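Local atomic coordinates of computational Design of Enzyme (Synthetic construct, PDB entry 3TP4), a protein that was computationally designed as an enzyme with an activated serine in a catalytic triad, built on what is probably a glycosyl hydrolase family 26 TIM barrel. Residues L20-R28 with A268-S278; Q298-K308 with D342-T352. All blocks are in the same frame, centred on the assembly; numbering follows the deposited sequence.

Contact 1: L20-R28 with A268-S278; sequences LLSYLDGVR and AEIADEKGKVS
L21 meets V277 through its CD1 branch, which slides past the valine CG2 in the opposite direction at 3.8 Å. One turn on, L24 turns its CB to the other methyl, CG1, 4.1 Å away, while D25 CB packs on V277 CG2; the valine is thus wedged against a single face of the helix. Within the same segment, D25 OD1 accepts from R28 NH1 at 2.9 Å, in the guanidinium plane, and also takes a proton from a water that donates a second one to K276 O.

R28 bends at chi3 (57°) and sends its guanidinium across to D272, where NH1 and NH2 both grip OD1, each at 2.9 Å. Sharing one oxygen end-on bends both bonds (N-H...O near 133°); NH1 meets OD1 nearly along its C-O axis, NH2 from above the carboxylate plane. A weak bond from NH2 to A268 O adds to this, and A271 CB lies over one face. R315 ties in as well, its side chain to D272 OD1 and its carbonyl to R28 NE. Helix 15-27 packs on V277 of strand 277-278, which pairs with strand 242-249, while R28 reaches the last turns of helix 254-274; a Schellman motif at G275 joins that helix to the strand.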
loop_
_atom_site.group_PDB
_atom_site.type_symbol
_atom_site.label_atom_id
_atom_site.label_comp_id
_atom_site.label_asym_id
_atom_site.label_seq_id
_atom_site.Cartn_x
_atom_site.Cartn_y
_atom_site.Cartn_z
ATOM N N LEU A 20 -4.465 -8.350 -13.440
ATOM C CA LEU A 20 -3.864 -7.036 -13.208
ATOM C C LEU A 20 -2.439 -7.176 -12.691
ATOM O O LEU A 20 -1.537 -6.476 -13.145
ATOM C CB LEU A 20 -4.699 -6.212 -12.219
ATOM C CG LEU A 20 -4.110 -4.842 -11.851
ATOM C CD1 LEU A 20 -3.840 -3.979 -13.096
ATOM C CD2 LEU A 20 -5.013 -4.090 -10.873
ATOM N N LEU A 21 -2.227 -8.079 -11.735
ATOM C CA LEU A 21 -0.879 -8.247 -11.186
ATOM C C LEU A 21 0.100 -8.701 -12.269
ATOM O O LEU A 21 1.243 -8.249 -12.317
ATOM C CB LEU A 21 -0.880 -9.216 -10.008
ATOM C CG LEU A 21 0.417 -9.276 -9.204
ATOM C CD1 LEU A 21 0.796 -7.904 -8.683
ATOM C CD2 LEU A 21 0.296 -10.295 -8.044
ATOM N N SER A 22 -0.359 -9.587 -13.151
ATOM C CA SER A 22 0.442 -10.017 -14.294
ATOM C C SER A 22 0.747 -8.859 -15.239
ATOM O O SER A 22 1.862 -8.725 -15.731
ATOM C CB SER A 22 -0.278 -11.122 -15.072
ATOM O OG SER A 22 0.421 -11.429 -16.274
ATOM N N TYR A 23 -0.260 -8.040 -15.509
ATOM C CA TYR A 23 -0.092 -6.905 -16.403
ATOM C C TYR A 23 0.936 -5.919 -15.846
ATOM O O TYR A 23 1.832 -5.472 -16.567
ATOM C CB TYR A 23 -1.441 -6.216 -16.657
ATOM C CG TYR A 23 -1.317 -4.854 -17.292
ATOM C CD1 TYR A 23 -1.240 -4.708 -18.675
ATOM C CD2 TYR A 23 -1.273 -3.711 -16.507
ATOM C CE1 TYR A 23 -1.129 -3.461 -19.249
ATOM C CE2 TYR A 23 -1.168 -2.468 -17.067
ATOM C CZ TYR A 23 -1.098 -2.343 -18.437
ATOM O OH TYR A 23 -0.985 -1.089 -18.984
ATOM N N LEU A 24 0.812 -5.584 -14.564
ATOM C CA LEU A 24 1.733 -4.633 -13.946
ATOM C C LEU A 24 3.181 -5.142 -13.995
ATOM O O LEU A 24 4.104 -4.361 -14.197
ATOM C CB LEU A 24 1.298 -4.316 -12.510
ATOM C CG LEU A 24 -0.032 -3.548 -12.410
ATOM C CD1 LEU A 24 -0.548 -3.488 -10.950
ATOM C CD2 LEU A 24 0.123 -2.147 -13.018
ATOM N N ASP A 25 3.392 -6.445 -13.819
ATOM C CA ASP A 25 4.754 -6.973 -13.928
ATOM C C ASP A 25 5.234 -6.873 -15.377
ATOM O O ASP A 25 6.368 -6.493 -15.642
ATOM C CB ASP A 25 4.829 -8.427 -13.442
ATOM C CG ASP A 25 6.267 -8.909 -13.249
ATOM O OD1 ASP A 25 7.130 -8.106 -12.815
ATOM O OD2 ASP A 25 6.533 -10.093 -13.539
ATOM N N GLY A 26 4.350 -7.206 -16.314
ATOM C CA GLY A 26 4.705 -7.238 -17.725
ATOM C C GLY A 26 5.049 -5.890 -18.322
ATOM O O GLY A 26 5.845 -5.808 -19.260
ATOM N N VAL A 27 4.466 -4.822 -17.784
ATOM C CA VAL A 27 4.735 -3.495 -18.322
ATOM C C VAL A 27 6.105 -2.959 -17.892
ATOM O O VAL A 27 6.663 -2.075 -18.538
ATOM C CB VAL A 27 3.606 -2.493 -17.949
ATOM C CG1 VAL A 27 3.837 -1.922 -16.554
ATOM C CG2 VAL A 27 3.517 -1.387 -18.972
ATOM N N ARG A 28 6.654 -3.501 -16.809
ATOM C CA ARG A 28 7.902 -2.975 -16.260
ATOM C C ARG A 28 9.024 -2.936 -17.294
ATOM O O ARG A 28 9.379 -3.961 -17.871
ATOM C CB ARG A 28 8.304 -3.771 -15.012
ATOM C CG ARG A 28 7.238 -3.670 -13.908
ATOM C CD ARG A 28 7.512 -4.604 -12.749
ATOM N NE ARG A 28 8.826 -4.338 -12.177
ATOM C CZ ARG A 28 9.669 -5.278 -11.752
ATOM N NH1 ARG A 28 9.339 -6.565 -11.823
ATOM N NH2 ARG A 28 10.853 -4.922 -11.262
ATOM N N ALA A 268 13.316 -2.350 -8.061
ATOM C CA ALA A 268 13.122 -3.228 -9.210
ATOM C C ALA A 268 13.879 -4.539 -8.997
ATOM O O ALA A 268 13.389 -5.611 -9.341
ATOM C CB ALA A 268 13.606 -2.548 -10.490
ATOM N N GLU A 269 15.084 -4.433 -8.436
ATOM C CA GLU A 269 15.919 -5.606 -8.198
ATOM C C GLU A 269 15.281 -6.499 -7.149
ATOM O O GLU A 269 15.229 -7.721 -7.308
ATOM C CB GLU A 269 17.313 -5.185 -7.740
ATOM C CG GLU A 269 18.215 -4.692 -8.861
ATOM C CD GLU A 269 19.517 -4.096 -8.344
ATOM O OE1 GLU A 269 19.749 -4.114 -7.114
ATOM O OE2 GLU A 269 20.306 -3.601 -9.172
ATOM N N ILE A 270 14.788 -5.889 -6.073
ATOM C CA ILE A 270 14.134 -6.665 -5.015
ATOM C C ILE A 270 12.866 -7.331 -5.546
ATOM O O ILE A 270 12.617 -8.519 -5.304
ATOM C CB ILE A 270 13.817 -5.781 -3.789
ATOM C CG1 ILE A 270 15.121 -5.277 -3.162
ATOM C CG2 ILE A 270 12.994 -6.561 -2.767
ATOM C CD1 ILE A 270 14.932 -4.196 -2.117
ATOM N N ALA A 271 12.064 -6.559 -6.276
ATOM C CA ALA A 271 10.879 -7.101 -6.921
ATOM C C ALA A 271 11.259 -8.297 -7.808
ATOM O O ALA A 271 10.694 -9.387 -7.676
ATOM C CB ALA A 271 10.160 -6.002 -7.746
ATOM N N ASP A 272 12.214 -8.094 -8.707
ATOM C CA ASP A 272 12.634 -9.173 -9.611
ATOM C C ASP A 272 13.054 -10.431 -8.858
ATOM O O ASP A 272 12.684 -11.541 -9.239
ATOM C CB ASP A 272 13.758 -8.713 -10.538
ATOM C CG ASP A 272 13.274 -7.744 -11.605
ATOM O OD1 ASP A 272 12.037 -7.579 -11.752
ATOM O OD2 ASP A 272 14.129 -7.151 -12.293
ATOM N N GLU A 273 13.820 -10.266 -7.783
ATOM C CA GLU A 273 14.267 -11.430 -7.019
ATOM C C GLU A 273 13.099 -12.153 -6.358
ATOM O O GLU A 273 13.126 -13.372 -6.203
ATOM C CB GLU A 273 15.303 -11.020 -5.979
ATOM C CG GLU A 273 16.574 -10.507 -6.619
ATOM C CD GLU A 273 17.419 -9.690 -5.667
ATOM O OE1 GLU A 273 17.135 -9.724 -4.446
ATOM O OE2 GLU A 273 18.361 -9.015 -6.145
ATOM N N LYS A 274 12.057 -11.412 -5.993
ATOM C CA LYS A 274 10.931 -12.027 -5.289
ATOM C C LYS A 274 9.822 -12.465 -6.237
ATOM O O LYS A 274 8.853 -13.083 -5.812
ATOM C CB LYS A 274 10.376 -11.083 -4.212
ATOM C CG LYS A 274 11.381 -10.795 -3.070
ATOM C CD LYS A 274 10.851 -9.738 -2.107
ATOM C CE LYS A 274 11.811 -9.509 -0.934
ATOM N NZ LYS A 274 11.996 -10.744 -0.124
ATOM N N GLY A 275 9.970 -12.146 -7.518
ATOM C CA GLY A 275 8.925 -12.419 -8.492
ATOM C C GLY A 275 7.725 -11.517 -8.256
ATOM O O GLY A 275 6.586 -11.909 -8.488
ATOM N N LYS A 276 7.987 -10.308 -7.771
ATOM C CA LYS A 276 6.929 -9.353 -7.467
ATOM C C LYS A 276 6.971 -8.165 -8.422
ATOM O O LYS A 276 7.792 -8.116 -9.338
ATOM C CB LYS A 276 7.051 -8.870 -6.013
ATOM C CG LYS A 276 6.812 -9.995 -4.975
ATOM C CD LYS A 276 6.865 -9.462 -3.544
ATOM C CE LYS A 276 6.691 -10.603 -2.519
ATOM N NZ LYS A 276 5.445 -11.368 -2.793
ATOM N N VAL A 277 6.073 -7.213 -8.198
ATOM C CA VAL A 277 6.020 -5.981 -8.977
ATOM C C VAL A 277 6.587 -4.828 -8.159
ATOM O O VAL A 277 6.326 -4.732 -6.964
ATOM C CB VAL A 277 4.558 -5.637 -9.339
ATOM C CG1 VAL A 277 4.442 -4.181 -9.843
ATOM C CG2 VAL A 277 4.012 -6.631 -10.361
ATOM N N SER A 278 7.380 -3.967 -8.790
ATOM C CA SER A 278 7.791 -2.731 -8.137
ATOM C C SER A 278 7.171 -1.551 -8.868
ATOM O O SER A 278 6.910 -1.624 -10.075
ATOM C CB SER A 278 9.312 -2.594 -8.128
ATOM O OG SER A 278 9.822 -2.596 -9.458
HETATM O O HOH W 1 8.736 -9.936 -11.072
#

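Contact 2: Q298-K308 with D342-T352; sequences QWFTKVLAAIK and DFQAYAADPFT
Helices 299-308 and 342-348 run side by side in nearly the same direction, their axes 32° apart and 8.0 Å at closest approach. D342 reaches to the start of the first helix, its CG anti to the backbone N (chi1 -171°). There OD2 accepts from T301 N at 2.9 Å on the syn side, while OD1 uses its syn lone pair for the T301 hydroxyl, 2.6 Å from OG1. A water bridges OD1 to Q298 NE2. The carboxylate thus takes two protons from one threonine, and its negative charge at the N-terminal end of a helix would probably be favoured by the helix dipole.

Beside it, the F300 ring receives F343 edge-on: CD1 of F343 sits over the ring centre, with the planes at 74°. W299 lies over the opposite face, and F300 turns its own edge toward the face of Y346, completing a three-ring cluster. L304 follows, its CB 4.0 Å from Y346 CD2, with CD2 against the D349 side chain, CD1 at the edge of the F351 ring, and both methyls on T352 CG2. At the far end K308, bent at chi3, lays CG and CD along F351 and brings NZ to D349 OD1 at 2.8 Å, on the syn lone pair. The anti lone pair of that oxygen takes F351 N, closing an Asx turn that fixes the carboxylate for the lysine. With F300 and Y346 touching F283 of strand 282-285, and F34 of strand 32-37 meeting F343, this is the packing of neighbouring outer helices on the parallel strands of a TIM barrel.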
loop_
_atom_site.group_PDB
_atom_site.type_symbol
_atom_site.label_atom_id
_atom_site.label_comp_id
_atom_site.label_asym_id
_atom_site.label_seq_id
_atom_site.Cartn_x
_atom_site.Cartn_y
_atom_site.Cartn_z
ATOM N N GLN A 298 12.084 22.078 -16.189
ATOM C CA GLN A 298 12.009 20.787 -16.875
ATOM C C GLN A 298 12.072 19.596 -15.924
ATOM O O GLN A 298 12.663 18.565 -16.245
ATOM C CB GLN A 298 13.116 20.687 -17.927
ATOM C CG GLN A 298 13.052 21.809 -18.958
ATOM C CD GLN A 298 14.000 21.586 -20.112
ATOM O OE1 GLN A 298 15.222 21.637 -19.952
ATOM N NE2 GLN A 298 13.441 21.316 -21.288
ATOM N N TRP A 299 11.452 19.740 -14.759
ATOM C CA TRP A 299 11.569 18.733 -13.712
ATOM C C TRP A 299 10.979 17.390 -14.160
ATOM O O TRP A 299 11.603 16.355 -13.993
ATOM C CB TRP A 299 10.889 19.223 -12.440
ATOM C CG TRP A 299 11.109 18.315 -11.274
ATOM C CD1 TRP A 299 12.137 18.373 -10.368
ATOM C CD2 TRP A 299 10.295 17.208 -10.891
ATOM N NE1 TRP A 299 12.002 17.366 -9.438
ATOM C CE2 TRP A 299 10.874 16.641 -9.733
ATOM C CE3 TRP A 299 9.117 16.646 -11.403
ATOM C CZ2 TRP A 299 10.328 15.533 -9.087
ATOM C CZ3 TRP A 299 8.572 15.532 -10.754
ATOM C CH2 TRP A 299 9.179 14.996 -9.611
ATOM N N PHE A 300 9.788 17.415 -14.761
ATOM C CA PHE A 300 9.147 16.171 -15.194
ATOM C C PHE A 300 9.952 15.408 -16.250
ATOM O O PHE A 300 10.204 14.215 -16.106
ATOM C CB PHE A 300 7.720 16.423 -15.680
ATOM C CG PHE A 300 6.781 16.890 -14.598
ATOM C CD1 PHE A 300 6.272 15.988 -13.662
ATOM C CD2 PHE A 300 6.405 18.220 -14.518
ATOM C CE1 PHE A 300 5.400 16.407 -12.666
ATOM C CE2 PHE A 300 5.526 18.654 -13.530
ATOM C CZ PHE A 300 5.028 17.752 -12.592
ATOM N N THR A 301 10.350 16.083 -17.321
ATOM C CA THR A 301 11.132 15.402 -18.355
ATOM C C THR A 301 12.531 15.013 -17.878
ATOM O O THR A 301 13.083 14.027 -18.335
ATOM C CB THR A 301 11.239 16.229 -19.647
ATOM O OG1 THR A 301 11.806 17.507 -19.348
ATOM C CG2 THR A 301 9.851 16.402 -20.290
ATOM N N LYS A 302 13.107 15.787 -16.966
ATOM C CA LYS A 302 14.392 15.402 -16.385
ATOM C C LYS A 302 14.277 14.127 -15.541
ATOM O O LYS A 302 15.127 13.224 -15.627
ATOM C CB LYS A 302 14.970 16.544 -15.549
ATOM C CG LYS A 302 15.477 17.702 -16.377
ATOM C CD LYS A 302 15.864 18.882 -15.497
ATOM C CE LYS A 302 16.927 18.487 -14.486
ATOM N NZ LYS A 302 17.548 19.684 -13.848
ATOM N N VAL A 303 13.228 14.052 -14.724
ATOM C CA VAL A 303 12.979 12.847 -13.932
ATOM C C VAL A 303 12.771 11.639 -14.841
ATOM O O VAL A 303 13.429 10.617 -14.688
ATOM C CB VAL A 303 11.761 13.020 -12.995
ATOM C CG1 VAL A 303 11.246 11.655 -12.539
ATOM C CG2 VAL A 303 12.149 13.871 -11.792
ATOM N N LEU A 304 11.872 11.783 -15.813
ATOM C CA LEU A 304 11.601 10.711 -16.762
ATOM C C LEU A 304 12.851 10.278 -17.539
ATOM O O LEU A 304 13.066 9.090 -17.742
ATOM C CB LEU A 304 10.492 11.123 -17.740
ATOM C CG LEU A 304 10.076 10.045 -18.741
ATOM C CD1 LEU A 304 9.456 8.915 -17.962
ATOM C CD2 LEU A 304 9.090 10.569 -19.839
ATOM N N ALA A 305 13.657 11.229 -18.000
ATOM C CA ALA A 305 14.858 10.866 -18.771
ATOM C C ALA A 305 15.891 10.094 -17.929
ATOM O O ALA A 305 16.596 9.210 -18.430
ATOM C CB ALA A 305 15.487 12.109 -19.401
ATOM N N ALA A 306 15.983 10.427 -16.648
ATOM C CA ALA A 306 16.882 9.707 -15.737
ATOM C C ALA A 306 16.418 8.267 -15.558
ATOM O O ALA A 306 17.226 7.328 -15.547
ATOM C CB ALA A 306 16.938 10.405 -14.392
ATOM N N ILE A 307 15.111 8.094 -15.407
ATOM C CA ILE A 307 14.533 6.764 -15.252
ATOM C C ILE A 307 14.777 5.964 -16.534
ATOM O O ILE A 307 15.306 4.847 -16.493
ATOM C CB ILE A 307 13.011 6.854 -14.985
ATOM C CG1 ILE A 307 12.744 7.525 -13.633
ATOM C CG2 ILE A 307 12.360 5.484 -15.039
ATOM C CD1 ILE A 307 11.262 7.689 -13.300
ATOM N N LYS A 308 14.406 6.551 -17.673
ATOM C CA LYS A 308 14.501 5.854 -18.953
ATOM C C LYS A 308 15.930 5.422 -19.254
ATOM O O LYS A 308 16.157 4.341 -19.791
ATOM C CB LYS A 308 13.970 6.733 -20.087
ATOM C CG LYS A 308 12.476 6.957 -20.030
ATOM C CD LYS A 308 12.028 7.996 -21.032
ATOM C CE LYS A 308 12.319 7.555 -22.447
ATOM N NZ LYS A 308 11.678 8.467 -23.452
ATOM N N ASP A 342 6.358 21.508 -19.762
ATOM C CA ASP A 342 7.205 20.364 -19.498
ATOM C C ASP A 342 6.365 19.136 -19.163
ATOM O O ASP A 342 6.686 18.026 -19.585
ATOM C CB ASP A 342 8.198 20.642 -18.367
ATOM C CG ASP A 342 9.240 19.536 -18.222
ATOM O OD1 ASP A 342 10.176 19.481 -19.046
ATOM O OD2 ASP A 342 9.138 18.733 -17.276
ATOM N N PHE A 343 5.295 19.331 -18.402
ATOM C CA PHE A 343 4.439 18.204 -18.061
ATOM C C PHE A 343 3.772 17.641 -19.317
ATOM O O PHE A 343 3.697 16.426 -19.497
ATOM C CB PHE A 343 3.393 18.558 -16.993
ATOM C CG PHE A 343 2.538 17.387 -16.602
ATOM C CD1 PHE A 343 3.026 16.413 -15.748
ATOM C CD2 PHE A 343 1.266 17.233 -17.131
ATOM C CE1 PHE A 343 2.255 15.324 -15.405
ATOM C CE2 PHE A 343 0.493 16.142 -16.796
ATOM C CZ PHE A 343 0.988 15.188 -15.933
ATOM N N GLN A 344 3.309 18.520 -20.194
ATOM C CA GLN A 344 2.762 18.084 -21.477
ATOM C C GLN A 344 3.774 17.236 -22.246
ATOM O O GLN A 344 3.402 16.248 -22.876
ATOM C CB GLN A 344 2.332 19.294 -22.322
ATOM C CG GLN A 344 1.048 19.924 -21.807
ATOM C CD GLN A 344 0.754 21.268 -22.413
ATOM O OE1 GLN A 344 1.658 22.068 -22.671
ATOM N NE2 GLN A 344 -0.528 21.538 -22.632
ATOM N N ALA A 345 5.049 17.623 -22.196
ATOM C CA ALA A 345 6.098 16.879 -22.897
ATOM C C ALA A 345 6.324 15.530 -22.222
ATOM O O ALA A 345 6.487 14.497 -22.878
ATOM C CB ALA A 345 7.401 17.694 -22.933
ATOM N N TYR A 346 6.356 15.556 -20.897
ATOM C CA TYR A 346 6.384 14.336 -20.113
ATOM C C TYR A 346 5.259 13.387 -20.538
ATOM O O TYR A 346 5.488 12.196 -20.737
ATOM C CB TYR A 346 6.252 14.688 -18.634
ATOM C CG TYR A 346 5.925 13.515 -17.751
ATOM C CD1 TYR A 346 4.606 13.170 -17.484
ATOM C CD2 TYR A 346 6.934 12.754 -17.175
ATOM C CE1 TYR A 346 4.307 12.091 -16.690
ATOM C CE2 TYR A 346 6.644 11.691 -16.360
ATOM C CZ TYR A 346 5.331 11.356 -16.123
ATOM O OH TYR A 346 5.037 10.274 -15.317
ATOM N N ALA A 347 4.045 13.926 -20.662
ATOM C CA ALA A 347 2.874 13.135 -21.040
ATOM C C ALA A 347 2.924 12.599 -22.471
ATOM O O ALA A 347 2.456 11.488 -22.729
ATOM C CB ALA A 347 1.568 13.941 -20.816
ATOM N N ALA A 348 3.470 13.389 -23.396
ATOM C CA ALA A 348 3.571 12.973 -24.796
ATOM C C ALA A 348 4.673 11.934 -25.022
ATOM O O ALA A 348 4.658 11.208 -26.006
ATOM C CB ALA A 348 3.794 14.190 -25.698
ATOM N N ASP A 349 5.615 11.844 -24.093
ATOM C CA ASP A 349 6.703 10.878 -24.229
ATOM C C ASP A 349 6.095 9.492 -24.402
ATOM O O ASP A 349 5.116 9.157 -23.735
ATOM C CB ASP A 349 7.594 10.907 -22.988
ATOM C CG ASP A 349 8.903 10.169 -23.195
ATOM O OD1 ASP A 349 8.874 8.924 -23.256
ATOM O OD2 ASP A 349 9.952 10.835 -23.288
ATOM N N PRO A 350 6.666 8.680 -25.297
ATOM C CA PRO A 350 6.113 7.342 -25.531
ATOM C C PRO A 350 6.262 6.436 -24.317
ATOM O O PRO A 350 5.521 5.463 -24.174
ATOM C CB PRO A 350 6.961 6.799 -26.693
ATOM C CG PRO A 350 7.623 7.995 -27.296
ATOM C CD PRO A 350 7.798 8.984 -26.188
ATOM N N PHE A 351 7.211 6.733 -23.440
ATOM C CA PHE A 351 7.427 5.833 -22.323
ATOM C C PHE A 351 6.330 5.950 -21.250
ATOM O O PHE A 351 6.055 4.988 -20.546
ATOM C CB PHE A 351 8.848 5.988 -21.738
ATOM C CG PHE A 351 9.223 4.894 -20.767
ATOM C CD1 PHE A 351 9.546 3.626 -21.224
ATOM C CD2 PHE A 351 9.250 5.132 -19.402
ATOM C CE1 PHE A 351 9.883 2.617 -20.337
ATOM C CE2 PHE A 351 9.574 4.127 -18.512
ATOM C CZ PHE A 351 9.897 2.867 -18.979
ATOM N N THR A 352 5.678 7.108 -21.144
ATOM C CA THR A 352 4.605 7.273 -20.154
ATOM C C THR A 352 3.251 6.831 -20.685
ATOM O O THR A 352 2.846 7.250 -21.766
ATOM C CB THR A 352 4.482 8.737 -19.665
ATOM O OG1 THR A 352 4.302 9.603 -20.798
ATOM C CG2 THR A 352 5.747 9.143 -18.880
HETATM O O HOH W 2 10.268 20.507 -21.620
#

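How the contacts relate
From the N terminus, helix 15-27 comes first, and contact 1 closes a span of 239 residues by bringing it against the end of helix 254-274 and strand 277-278. Much of the barrel, from strand 32-37 to strand 242-249, lies within that loop. The chain then continues through strand 282-285 to contact 2, which closes a span of only 33 residues holding strand 318-321. The two are in series, neither nested nor crossed, with centres about 22 Å apart and no touching atoms. Helix 254-274 links them: its end belongs to contact 1, while L257, V261 and L264 on it pack against helix 299-308.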